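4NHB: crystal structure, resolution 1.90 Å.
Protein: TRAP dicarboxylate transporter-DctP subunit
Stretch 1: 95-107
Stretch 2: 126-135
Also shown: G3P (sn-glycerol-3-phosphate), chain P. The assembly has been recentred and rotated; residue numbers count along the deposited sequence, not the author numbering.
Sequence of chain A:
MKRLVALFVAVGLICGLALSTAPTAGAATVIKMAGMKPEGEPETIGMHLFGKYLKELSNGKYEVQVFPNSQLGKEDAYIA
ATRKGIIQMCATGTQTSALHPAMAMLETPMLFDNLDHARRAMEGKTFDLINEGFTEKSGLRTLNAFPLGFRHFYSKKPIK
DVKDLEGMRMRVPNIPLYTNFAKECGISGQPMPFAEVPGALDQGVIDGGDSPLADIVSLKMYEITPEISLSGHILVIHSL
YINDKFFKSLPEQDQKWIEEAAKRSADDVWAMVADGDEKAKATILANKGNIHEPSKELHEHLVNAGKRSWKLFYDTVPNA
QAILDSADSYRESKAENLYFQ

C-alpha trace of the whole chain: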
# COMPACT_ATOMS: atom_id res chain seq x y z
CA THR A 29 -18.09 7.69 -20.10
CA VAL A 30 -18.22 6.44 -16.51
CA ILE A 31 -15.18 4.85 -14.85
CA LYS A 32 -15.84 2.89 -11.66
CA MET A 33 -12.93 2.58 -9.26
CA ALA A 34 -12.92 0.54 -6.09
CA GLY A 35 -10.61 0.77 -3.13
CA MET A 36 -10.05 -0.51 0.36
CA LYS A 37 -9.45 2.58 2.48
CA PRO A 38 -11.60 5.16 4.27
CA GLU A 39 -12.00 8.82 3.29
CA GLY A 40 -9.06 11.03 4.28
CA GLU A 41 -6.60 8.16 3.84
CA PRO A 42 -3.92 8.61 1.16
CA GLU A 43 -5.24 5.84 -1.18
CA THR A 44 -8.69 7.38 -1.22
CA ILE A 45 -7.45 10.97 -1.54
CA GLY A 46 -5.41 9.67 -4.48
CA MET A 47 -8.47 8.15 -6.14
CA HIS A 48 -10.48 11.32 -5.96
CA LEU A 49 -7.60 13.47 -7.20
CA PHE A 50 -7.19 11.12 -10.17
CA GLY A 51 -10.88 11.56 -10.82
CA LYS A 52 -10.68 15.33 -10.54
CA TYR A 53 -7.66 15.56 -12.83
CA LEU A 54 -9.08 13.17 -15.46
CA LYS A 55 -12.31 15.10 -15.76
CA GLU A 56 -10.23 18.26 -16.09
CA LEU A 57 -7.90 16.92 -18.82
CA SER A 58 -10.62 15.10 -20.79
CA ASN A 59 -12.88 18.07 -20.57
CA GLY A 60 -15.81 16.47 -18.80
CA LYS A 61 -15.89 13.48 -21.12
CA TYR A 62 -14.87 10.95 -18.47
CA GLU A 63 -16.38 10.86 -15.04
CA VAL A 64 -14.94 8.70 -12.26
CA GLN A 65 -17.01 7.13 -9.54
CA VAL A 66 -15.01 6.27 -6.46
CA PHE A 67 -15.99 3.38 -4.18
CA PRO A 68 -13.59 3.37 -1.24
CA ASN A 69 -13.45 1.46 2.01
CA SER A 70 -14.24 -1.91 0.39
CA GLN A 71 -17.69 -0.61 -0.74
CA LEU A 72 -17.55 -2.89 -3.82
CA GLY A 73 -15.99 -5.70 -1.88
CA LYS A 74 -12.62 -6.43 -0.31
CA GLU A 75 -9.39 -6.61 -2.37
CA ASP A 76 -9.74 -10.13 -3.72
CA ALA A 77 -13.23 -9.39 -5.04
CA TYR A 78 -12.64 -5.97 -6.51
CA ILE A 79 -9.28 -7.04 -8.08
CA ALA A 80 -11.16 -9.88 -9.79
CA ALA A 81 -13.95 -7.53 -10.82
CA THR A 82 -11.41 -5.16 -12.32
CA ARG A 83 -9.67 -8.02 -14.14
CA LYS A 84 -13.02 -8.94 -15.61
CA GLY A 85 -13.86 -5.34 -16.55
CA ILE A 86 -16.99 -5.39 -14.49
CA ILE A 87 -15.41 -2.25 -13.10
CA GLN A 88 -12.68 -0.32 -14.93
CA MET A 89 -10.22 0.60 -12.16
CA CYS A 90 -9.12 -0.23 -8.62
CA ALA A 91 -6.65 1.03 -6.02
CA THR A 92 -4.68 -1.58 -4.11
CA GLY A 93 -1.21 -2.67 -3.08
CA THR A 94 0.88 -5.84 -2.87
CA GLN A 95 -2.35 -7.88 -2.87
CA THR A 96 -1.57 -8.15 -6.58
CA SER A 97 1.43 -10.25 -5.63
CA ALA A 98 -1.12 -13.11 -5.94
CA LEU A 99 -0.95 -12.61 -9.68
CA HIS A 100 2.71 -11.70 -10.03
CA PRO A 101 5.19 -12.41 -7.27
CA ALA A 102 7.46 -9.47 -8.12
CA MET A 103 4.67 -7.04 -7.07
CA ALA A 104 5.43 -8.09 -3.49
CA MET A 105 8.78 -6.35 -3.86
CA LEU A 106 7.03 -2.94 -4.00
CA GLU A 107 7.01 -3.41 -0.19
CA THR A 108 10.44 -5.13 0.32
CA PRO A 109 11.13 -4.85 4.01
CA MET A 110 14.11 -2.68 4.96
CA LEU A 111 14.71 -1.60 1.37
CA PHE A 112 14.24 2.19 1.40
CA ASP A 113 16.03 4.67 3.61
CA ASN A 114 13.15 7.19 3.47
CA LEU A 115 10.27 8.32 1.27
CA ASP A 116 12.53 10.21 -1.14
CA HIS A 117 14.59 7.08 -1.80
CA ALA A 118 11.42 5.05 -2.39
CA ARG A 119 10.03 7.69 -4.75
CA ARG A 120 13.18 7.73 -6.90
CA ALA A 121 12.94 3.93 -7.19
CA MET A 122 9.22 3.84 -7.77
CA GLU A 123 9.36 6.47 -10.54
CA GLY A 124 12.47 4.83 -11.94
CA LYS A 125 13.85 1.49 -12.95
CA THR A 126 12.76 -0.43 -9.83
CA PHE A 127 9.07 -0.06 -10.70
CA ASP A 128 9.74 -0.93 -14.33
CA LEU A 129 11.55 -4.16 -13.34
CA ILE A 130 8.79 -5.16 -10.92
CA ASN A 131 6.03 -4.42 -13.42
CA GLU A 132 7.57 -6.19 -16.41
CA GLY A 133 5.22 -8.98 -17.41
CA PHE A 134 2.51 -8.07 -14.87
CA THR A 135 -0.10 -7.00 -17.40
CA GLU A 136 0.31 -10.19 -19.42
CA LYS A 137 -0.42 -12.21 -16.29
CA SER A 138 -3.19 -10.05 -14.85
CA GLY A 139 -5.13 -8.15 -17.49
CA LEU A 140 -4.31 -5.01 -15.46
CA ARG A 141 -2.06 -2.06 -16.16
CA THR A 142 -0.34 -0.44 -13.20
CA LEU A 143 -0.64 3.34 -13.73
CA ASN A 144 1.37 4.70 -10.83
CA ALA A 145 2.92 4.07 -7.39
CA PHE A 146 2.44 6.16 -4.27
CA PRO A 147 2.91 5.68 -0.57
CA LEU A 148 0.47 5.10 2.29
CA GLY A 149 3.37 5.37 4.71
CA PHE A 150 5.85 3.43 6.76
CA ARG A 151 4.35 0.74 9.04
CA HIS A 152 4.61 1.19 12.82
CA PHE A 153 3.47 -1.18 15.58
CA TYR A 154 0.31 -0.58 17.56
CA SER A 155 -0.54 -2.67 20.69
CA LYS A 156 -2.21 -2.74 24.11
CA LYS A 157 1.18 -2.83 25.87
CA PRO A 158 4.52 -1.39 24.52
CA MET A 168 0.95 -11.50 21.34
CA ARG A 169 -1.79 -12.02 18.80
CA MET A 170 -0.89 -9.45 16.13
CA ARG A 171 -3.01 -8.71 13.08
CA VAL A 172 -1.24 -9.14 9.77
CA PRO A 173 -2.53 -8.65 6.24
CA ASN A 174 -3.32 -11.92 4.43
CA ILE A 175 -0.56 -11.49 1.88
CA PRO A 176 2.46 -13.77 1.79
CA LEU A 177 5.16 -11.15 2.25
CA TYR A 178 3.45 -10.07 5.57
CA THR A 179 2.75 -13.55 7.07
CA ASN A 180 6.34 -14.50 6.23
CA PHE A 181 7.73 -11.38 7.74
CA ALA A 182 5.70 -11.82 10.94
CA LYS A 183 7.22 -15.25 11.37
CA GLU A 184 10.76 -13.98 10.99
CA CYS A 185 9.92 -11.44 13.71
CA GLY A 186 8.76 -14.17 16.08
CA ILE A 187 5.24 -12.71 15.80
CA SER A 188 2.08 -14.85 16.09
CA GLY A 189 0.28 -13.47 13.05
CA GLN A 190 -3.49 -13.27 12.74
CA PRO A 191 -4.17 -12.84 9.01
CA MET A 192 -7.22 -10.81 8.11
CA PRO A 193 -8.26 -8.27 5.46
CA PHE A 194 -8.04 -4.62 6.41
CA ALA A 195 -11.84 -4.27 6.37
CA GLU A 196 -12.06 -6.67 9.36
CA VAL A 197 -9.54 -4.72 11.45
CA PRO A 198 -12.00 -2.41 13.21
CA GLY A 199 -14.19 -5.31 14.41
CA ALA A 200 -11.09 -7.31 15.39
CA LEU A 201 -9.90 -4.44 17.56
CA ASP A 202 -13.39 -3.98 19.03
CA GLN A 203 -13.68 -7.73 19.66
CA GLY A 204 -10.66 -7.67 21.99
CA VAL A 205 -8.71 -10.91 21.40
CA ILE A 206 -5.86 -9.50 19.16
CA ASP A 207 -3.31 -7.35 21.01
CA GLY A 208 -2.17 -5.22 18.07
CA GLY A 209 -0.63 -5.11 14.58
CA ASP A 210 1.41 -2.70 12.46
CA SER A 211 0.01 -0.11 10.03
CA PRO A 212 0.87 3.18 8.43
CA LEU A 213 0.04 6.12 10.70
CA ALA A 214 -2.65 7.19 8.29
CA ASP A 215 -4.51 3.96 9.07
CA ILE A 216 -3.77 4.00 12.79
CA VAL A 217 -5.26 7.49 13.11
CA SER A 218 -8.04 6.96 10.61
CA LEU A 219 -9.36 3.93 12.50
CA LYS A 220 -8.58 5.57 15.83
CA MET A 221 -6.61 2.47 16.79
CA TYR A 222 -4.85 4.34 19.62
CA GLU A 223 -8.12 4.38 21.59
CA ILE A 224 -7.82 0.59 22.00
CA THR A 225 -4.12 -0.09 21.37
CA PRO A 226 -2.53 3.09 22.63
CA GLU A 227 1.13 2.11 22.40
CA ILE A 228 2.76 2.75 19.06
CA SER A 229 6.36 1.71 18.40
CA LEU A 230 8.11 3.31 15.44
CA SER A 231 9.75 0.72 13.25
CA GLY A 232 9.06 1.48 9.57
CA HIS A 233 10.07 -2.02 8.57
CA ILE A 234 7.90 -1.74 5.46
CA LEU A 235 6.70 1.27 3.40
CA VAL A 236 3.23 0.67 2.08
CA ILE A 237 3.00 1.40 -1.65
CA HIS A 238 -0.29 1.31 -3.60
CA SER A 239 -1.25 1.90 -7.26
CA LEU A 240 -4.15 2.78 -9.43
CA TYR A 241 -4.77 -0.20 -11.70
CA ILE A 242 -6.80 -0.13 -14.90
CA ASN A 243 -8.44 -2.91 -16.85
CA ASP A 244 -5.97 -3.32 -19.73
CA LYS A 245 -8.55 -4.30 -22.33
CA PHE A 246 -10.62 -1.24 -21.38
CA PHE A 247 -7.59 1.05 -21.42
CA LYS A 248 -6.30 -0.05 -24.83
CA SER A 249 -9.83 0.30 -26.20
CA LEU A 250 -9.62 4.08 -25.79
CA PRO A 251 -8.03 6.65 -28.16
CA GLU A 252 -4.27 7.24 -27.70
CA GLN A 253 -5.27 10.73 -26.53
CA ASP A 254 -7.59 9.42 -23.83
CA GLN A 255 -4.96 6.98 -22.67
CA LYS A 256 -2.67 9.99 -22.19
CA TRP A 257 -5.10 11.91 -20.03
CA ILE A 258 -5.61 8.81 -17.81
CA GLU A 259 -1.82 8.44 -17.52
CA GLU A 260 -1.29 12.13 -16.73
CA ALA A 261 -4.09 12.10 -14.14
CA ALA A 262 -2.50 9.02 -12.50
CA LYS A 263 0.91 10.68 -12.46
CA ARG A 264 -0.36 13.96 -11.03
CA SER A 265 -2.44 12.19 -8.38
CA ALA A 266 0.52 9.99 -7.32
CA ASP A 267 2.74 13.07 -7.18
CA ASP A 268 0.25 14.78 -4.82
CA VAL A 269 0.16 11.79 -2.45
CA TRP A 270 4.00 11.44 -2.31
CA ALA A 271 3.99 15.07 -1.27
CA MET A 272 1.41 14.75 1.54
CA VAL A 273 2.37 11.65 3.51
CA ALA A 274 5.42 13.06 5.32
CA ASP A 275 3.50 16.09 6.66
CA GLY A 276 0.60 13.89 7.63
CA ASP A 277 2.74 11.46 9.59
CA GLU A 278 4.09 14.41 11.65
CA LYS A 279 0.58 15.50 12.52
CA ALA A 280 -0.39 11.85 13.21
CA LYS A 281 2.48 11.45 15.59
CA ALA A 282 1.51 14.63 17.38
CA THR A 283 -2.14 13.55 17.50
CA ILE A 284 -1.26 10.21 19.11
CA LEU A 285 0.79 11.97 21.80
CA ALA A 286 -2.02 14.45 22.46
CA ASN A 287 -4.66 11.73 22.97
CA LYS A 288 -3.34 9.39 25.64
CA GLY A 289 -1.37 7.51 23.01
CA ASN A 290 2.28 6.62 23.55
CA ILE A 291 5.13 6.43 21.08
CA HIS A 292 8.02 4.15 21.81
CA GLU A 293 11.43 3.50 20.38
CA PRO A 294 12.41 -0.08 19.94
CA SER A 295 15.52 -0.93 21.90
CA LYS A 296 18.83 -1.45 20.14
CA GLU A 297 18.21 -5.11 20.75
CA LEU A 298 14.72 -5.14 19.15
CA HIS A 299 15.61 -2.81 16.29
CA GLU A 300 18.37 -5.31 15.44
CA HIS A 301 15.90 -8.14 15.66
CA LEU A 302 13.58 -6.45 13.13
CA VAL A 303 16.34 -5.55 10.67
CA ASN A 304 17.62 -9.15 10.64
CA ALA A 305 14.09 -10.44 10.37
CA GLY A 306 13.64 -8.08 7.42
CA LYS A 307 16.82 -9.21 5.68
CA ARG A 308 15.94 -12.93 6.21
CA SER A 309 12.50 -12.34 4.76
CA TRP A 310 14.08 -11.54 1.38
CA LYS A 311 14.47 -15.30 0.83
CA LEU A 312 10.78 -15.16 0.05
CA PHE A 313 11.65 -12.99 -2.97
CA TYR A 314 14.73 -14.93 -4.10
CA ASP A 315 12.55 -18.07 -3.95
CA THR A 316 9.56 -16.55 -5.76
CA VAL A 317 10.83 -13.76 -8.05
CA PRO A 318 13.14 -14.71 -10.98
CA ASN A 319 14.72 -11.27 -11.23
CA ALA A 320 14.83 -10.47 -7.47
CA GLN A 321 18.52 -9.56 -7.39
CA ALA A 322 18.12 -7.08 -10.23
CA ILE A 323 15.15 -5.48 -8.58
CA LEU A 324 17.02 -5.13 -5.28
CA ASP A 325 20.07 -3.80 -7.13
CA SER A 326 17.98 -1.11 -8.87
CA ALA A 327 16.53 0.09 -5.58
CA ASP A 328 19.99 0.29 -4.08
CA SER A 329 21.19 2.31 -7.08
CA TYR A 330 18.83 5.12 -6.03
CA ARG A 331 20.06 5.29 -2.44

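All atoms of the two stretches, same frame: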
# COMPACT_ATOMS: atom_id res chain seq x y z
N GLN A 95 -1.33 -6.86 -2.65
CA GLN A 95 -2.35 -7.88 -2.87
C GLN A 95 -2.18 -8.49 -4.26
O GLN A 95 -2.44 -9.67 -4.50
CB GLN A 95 -3.75 -7.27 -2.73
CG GLN A 95 -4.17 -6.82 -1.28
CD GLN A 95 -3.62 -5.44 -0.87
OE1 GLN A 95 -2.71 -4.89 -1.51
NE2 GLN A 95 -4.19 -4.88 0.17
N THR A 96 -1.72 -7.68 -5.21
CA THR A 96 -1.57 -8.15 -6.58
C THR A 96 -0.36 -9.04 -6.73
O THR A 96 -0.12 -9.58 -7.82
CB THR A 96 -1.45 -6.97 -7.57
OG1 THR A 96 -0.32 -6.20 -7.21
CG2 THR A 96 -2.69 -6.08 -7.53
N SER A 97 0.41 -9.21 -5.66
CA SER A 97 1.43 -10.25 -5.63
C SER A 97 0.84 -11.65 -5.85
O SER A 97 1.58 -12.56 -6.18
CB SER A 97 2.26 -10.21 -4.34
OG SER A 97 1.51 -10.59 -3.20
N ALA A 98 -0.47 -11.81 -5.71
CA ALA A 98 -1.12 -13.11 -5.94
C ALA A 98 -1.06 -13.50 -7.40
O ALA A 98 -1.11 -14.69 -7.74
CB ALA A 98 -2.61 -13.07 -5.51
N LEU A 99 -1.01 -12.47 -8.24
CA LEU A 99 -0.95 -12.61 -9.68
C LEU A 99 0.44 -12.51 -10.27
O LEU A 99 0.64 -12.84 -11.44
CB LEU A 99 -1.75 -11.49 -10.30
CG LEU A 99 -3.12 -11.26 -9.67
CD1 LEU A 99 -3.75 -10.05 -10.27
CD2 LEU A 99 -3.96 -12.47 -9.90
N HIS A 100 1.40 -12.01 -9.50
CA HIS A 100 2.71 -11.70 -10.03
C HIS A 100 3.63 -11.46 -8.86
O HIS A 100 3.62 -10.38 -8.25
CB HIS A 100 2.65 -10.50 -10.98
CG HIS A 100 3.97 -10.11 -11.57
ND1 HIS A 100 4.74 -10.98 -12.31
CD2 HIS A 100 4.66 -8.95 -11.53
CE1 HIS A 100 5.83 -10.37 -12.71
NE2 HIS A 100 5.81 -9.13 -12.25
N PRO A 101 4.38 -12.49 -8.49
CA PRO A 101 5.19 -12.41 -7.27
C PRO A 101 6.04 -11.15 -7.14
O PRO A 101 6.22 -10.70 -6.01
CB PRO A 101 6.05 -13.67 -7.35
CG PRO A 101 5.11 -14.67 -8.01
CD PRO A 101 4.26 -13.88 -8.97
N ALA A 102 6.54 -10.58 -8.23
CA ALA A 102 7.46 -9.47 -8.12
C ALA A 102 6.75 -8.26 -7.48
O ALA A 102 7.41 -7.44 -6.82
CB ALA A 102 8.04 -9.09 -9.48
N MET A 103 5.43 -8.17 -7.66
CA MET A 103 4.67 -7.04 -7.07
C MET A 103 4.89 -6.94 -5.58
O MET A 103 4.84 -5.84 -5.00
CB MET A 103 3.18 -7.17 -7.38
CG MET A 103 2.84 -7.19 -8.84
SD MET A 103 3.42 -5.73 -9.71
CE MET A 103 1.94 -4.75 -9.92
N ALA A 104 5.12 -8.09 -4.93
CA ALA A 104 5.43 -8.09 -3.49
C ALA A 104 6.61 -7.19 -3.19
O ALA A 104 6.66 -6.57 -2.14
CB ALA A 104 5.72 -9.50 -3.00
N MET A 105 7.56 -7.13 -4.10
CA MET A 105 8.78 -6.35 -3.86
C MET A 105 8.59 -4.83 -3.83
O MET A 105 9.51 -4.13 -3.42
CB MET A 105 9.85 -6.75 -4.87
CG MET A 105 10.24 -8.23 -4.74
SD MET A 105 11.75 -8.70 -5.62
CE MET A 105 12.96 -8.19 -4.46
N LEU A 106 7.41 -4.34 -4.21
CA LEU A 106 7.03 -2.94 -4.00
C LEU A 106 7.15 -2.59 -2.51
O LEU A 106 7.43 -1.45 -2.16
CB LEU A 106 5.61 -2.66 -4.51
CG LEU A 106 5.42 -2.67 -6.06
CD1 LEU A 106 3.95 -2.73 -6.53
CD2 LEU A 106 6.07 -1.48 -6.69
N GLU A 107 6.94 -3.59 -1.65
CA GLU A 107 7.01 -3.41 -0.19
C GLU A 107 8.12 -4.25 0.49
O GLU A 107 7.97 -4.70 1.60
CB GLU A 107 5.62 -3.68 0.42
CG GLU A 107 4.57 -2.70 -0.06
CD GLU A 107 3.18 -2.89 0.53
OE1 GLU A 107 2.87 -3.99 1.05
OE2 GLU A 107 2.38 -1.91 0.45
N THR A 126 13.21 0.62 -10.75
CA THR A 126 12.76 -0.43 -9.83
C THR A 126 11.31 -0.83 -10.15
O THR A 126 10.97 -2.02 -10.24
CB THR A 126 12.83 0.02 -8.38
OG1 THR A 126 14.17 0.43 -8.06
CG2 THR A 126 12.43 -1.13 -7.47
N PHE A 127 10.46 0.17 -10.32
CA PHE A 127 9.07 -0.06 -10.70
C PHE A 127 8.95 -0.76 -12.04
O PHE A 127 8.14 -1.66 -12.22
CB PHE A 127 8.34 1.27 -10.79
CG PHE A 127 6.89 1.15 -11.21
CD1 PHE A 127 5.91 1.01 -10.26
CD2 PHE A 127 6.52 1.22 -12.55
CE1 PHE A 127 4.59 0.92 -10.64
CE2 PHE A 127 5.19 1.11 -12.92
CZ PHE A 127 4.24 0.97 -11.97
N ASP A 128 9.75 -0.30 -13.01
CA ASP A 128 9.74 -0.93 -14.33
C ASP A 128 10.08 -2.42 -14.23
O ASP A 128 9.38 -3.25 -14.81
CB ASP A 128 10.73 -0.24 -15.27
CG ASP A 128 10.28 1.14 -15.70
OD1 ASP A 128 9.18 1.57 -15.33
OD2 ASP A 128 11.05 1.81 -16.41
N LEU A 129 11.13 -2.75 -13.47
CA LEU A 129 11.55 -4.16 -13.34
C LEU A 129 10.45 -4.99 -12.68
O LEU A 129 10.19 -6.10 -13.11
CB LEU A 129 12.85 -4.29 -12.55
CG LEU A 129 14.08 -3.77 -13.32
CD1 LEU A 129 15.24 -3.54 -12.39
CD2 LEU A 129 14.42 -4.80 -14.37
N ILE A 130 9.81 -4.44 -11.66
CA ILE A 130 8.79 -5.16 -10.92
C ILE A 130 7.55 -5.40 -11.78
O ILE A 130 6.91 -6.43 -11.68
CB ILE A 130 8.37 -4.36 -9.64
CG1 ILE A 130 9.39 -4.59 -8.52
CG2 ILE A 130 6.97 -4.74 -9.27
CD1 ILE A 130 9.45 -3.48 -7.42
N ASN A 131 7.22 -4.41 -12.62
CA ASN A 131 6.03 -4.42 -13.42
C ASN A 131 6.15 -5.14 -14.75
O ASN A 131 5.13 -5.43 -15.39
CB ASN A 131 5.59 -2.98 -13.65
CG ASN A 131 4.10 -2.85 -13.79
OD1 ASN A 131 3.61 -2.45 -14.85
ND2 ASN A 131 3.36 -3.22 -12.74
N GLU A 132 7.38 -5.43 -15.17
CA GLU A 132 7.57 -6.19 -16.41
C GLU A 132 6.81 -7.50 -16.37
O GLU A 132 7.05 -8.33 -15.50
CB GLU A 132 9.05 -6.51 -16.65
CG GLU A 132 9.67 -5.67 -17.72
CD GLU A 132 8.93 -5.81 -19.02
OE1 GLU A 132 8.41 -6.91 -19.29
OE2 GLU A 132 8.86 -4.80 -19.75
N GLY A 133 5.93 -7.71 -17.33
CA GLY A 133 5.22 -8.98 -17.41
C GLY A 133 3.93 -9.02 -16.60
O GLY A 133 3.13 -9.93 -16.77
N PHE A 134 3.70 -8.05 -15.73
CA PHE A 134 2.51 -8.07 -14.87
C PHE A 134 1.21 -8.07 -15.68
O PHE A 134 0.28 -8.83 -15.40
CB PHE A 134 2.51 -6.86 -13.93
CG PHE A 134 1.23 -6.67 -13.21
CD1 PHE A 134 0.85 -7.55 -12.23
CD2 PHE A 134 0.41 -5.60 -13.49
CE1 PHE A 134 -0.34 -7.39 -11.57
CE2 PHE A 134 -0.78 -5.43 -12.81
CZ PHE A 134 -1.15 -6.30 -11.86
N THR A 135 1.15 -7.20 -16.66
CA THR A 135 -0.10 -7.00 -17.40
C THR A 135 -0.48 -8.25 -18.18
O THR A 135 -1.66 -8.56 -18.34
CB THR A 135 0.01 -5.85 -18.39
OG1 THR A 135 0.23 -4.62 -17.71
CG2 THR A 135 -1.27 -5.74 -19.20
O1 G3P P . -0.08 -3.07 0.10
C1 G3P P . -0.52 -4.04 1.01
C2 G3P P . -1.19 -3.37 2.21
O2 G3P P . -2.27 -2.59 1.76
C3 G3P P . -1.69 -4.45 3.19
O1P G3P P . -1.74 -3.91 4.47
O4P G3P P . -3.49 -2.26 4.12
O2P G3P P . -4.14 -4.60 4.88
O3P G3P P . -3.04 -3.04 6.48
P G3P P . -3.20 -3.43 5.01
O HOH W 1 8.66 -8.54 -13.27

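The one direct hydrogen bond across this contact runs from an imidazole to a carbonyl near the end of a helix: H100 NE2 to I130 O (3.0 Å). Near the end of its helix, I130 presents a carbonyl that an imidazole N-H can reach, and the oxygen lies at the ring edge, near its plane. The N-H...O angle of 136° shows that the approach is bent. Water 1 sits beside this bond, 3.1 Å from H100 NE2, and lies within hydrogen-bonding reach of L129 O (2.9 Å from water 1) and E132 O (2.8 Å from water 1), with more acceptors nearby than it has protons, so the water sits between the ring nitrogen and carbonyls at the end of the helix and in the turn after it. The t rotamer of H100 carries its ring across to stretch 2, where F134 CA covers one face.

Beside the polar site the contact is apolar. I130 gives up more area than any other residue here, 116 Å² of the 499 Å² buried in all. Its CA-to-CB bond points sideways, but the branched chain reaches stretch 1 with both arms: CG2 lies 3.7 Å from M103 SD and 4.5 Å from A102 CB, while CD1 packs 4.0 Å from L106 CD2 and 4.2 Å from M105 CB. The backbones come close here, with A102 CA and I130 CA 5.3 Å apart, and the small methyl of A102 fits the narrow gap, its CB 3.6 Å from I130 O. L106 extends the apolar surface to F127, with L106 CD2 4.4 Å from F127 CD1.

M103 bridges I130 and F134. Its flexible chain, m at chi1 and chi2, brings the terminal methyl over the face of the phenyl ring: M103 CE is 3.7 Å from the centroid of the F134 ring and 5° off the normal, a CH-pi contact. The same CE lies 3.5 Å from N131 ND2, whose polar needs are met elsewhere in the structure. F134, t at chi1, buries 94 Å² and meets H100 CB at its ring edge (H100 CB to F134 CD1, 3.7 Å); T96 CB approaches obliquely, 4.2 Å from F134 CE1.

The turn that sets F134 in place depends on G133, at the N-cap position with phi/psi of 88/-13°; a CB at these angles would jam against the preceding carbonyl oxygen. Away from the interface, at the ends of stretch 1, E107 OE2 accepts a hydrogen bond from O1 of sn-glycerol-3-phosphate (2.7 Å), and Q95 NE2 makes a weak one to its O2 (3.4 Å).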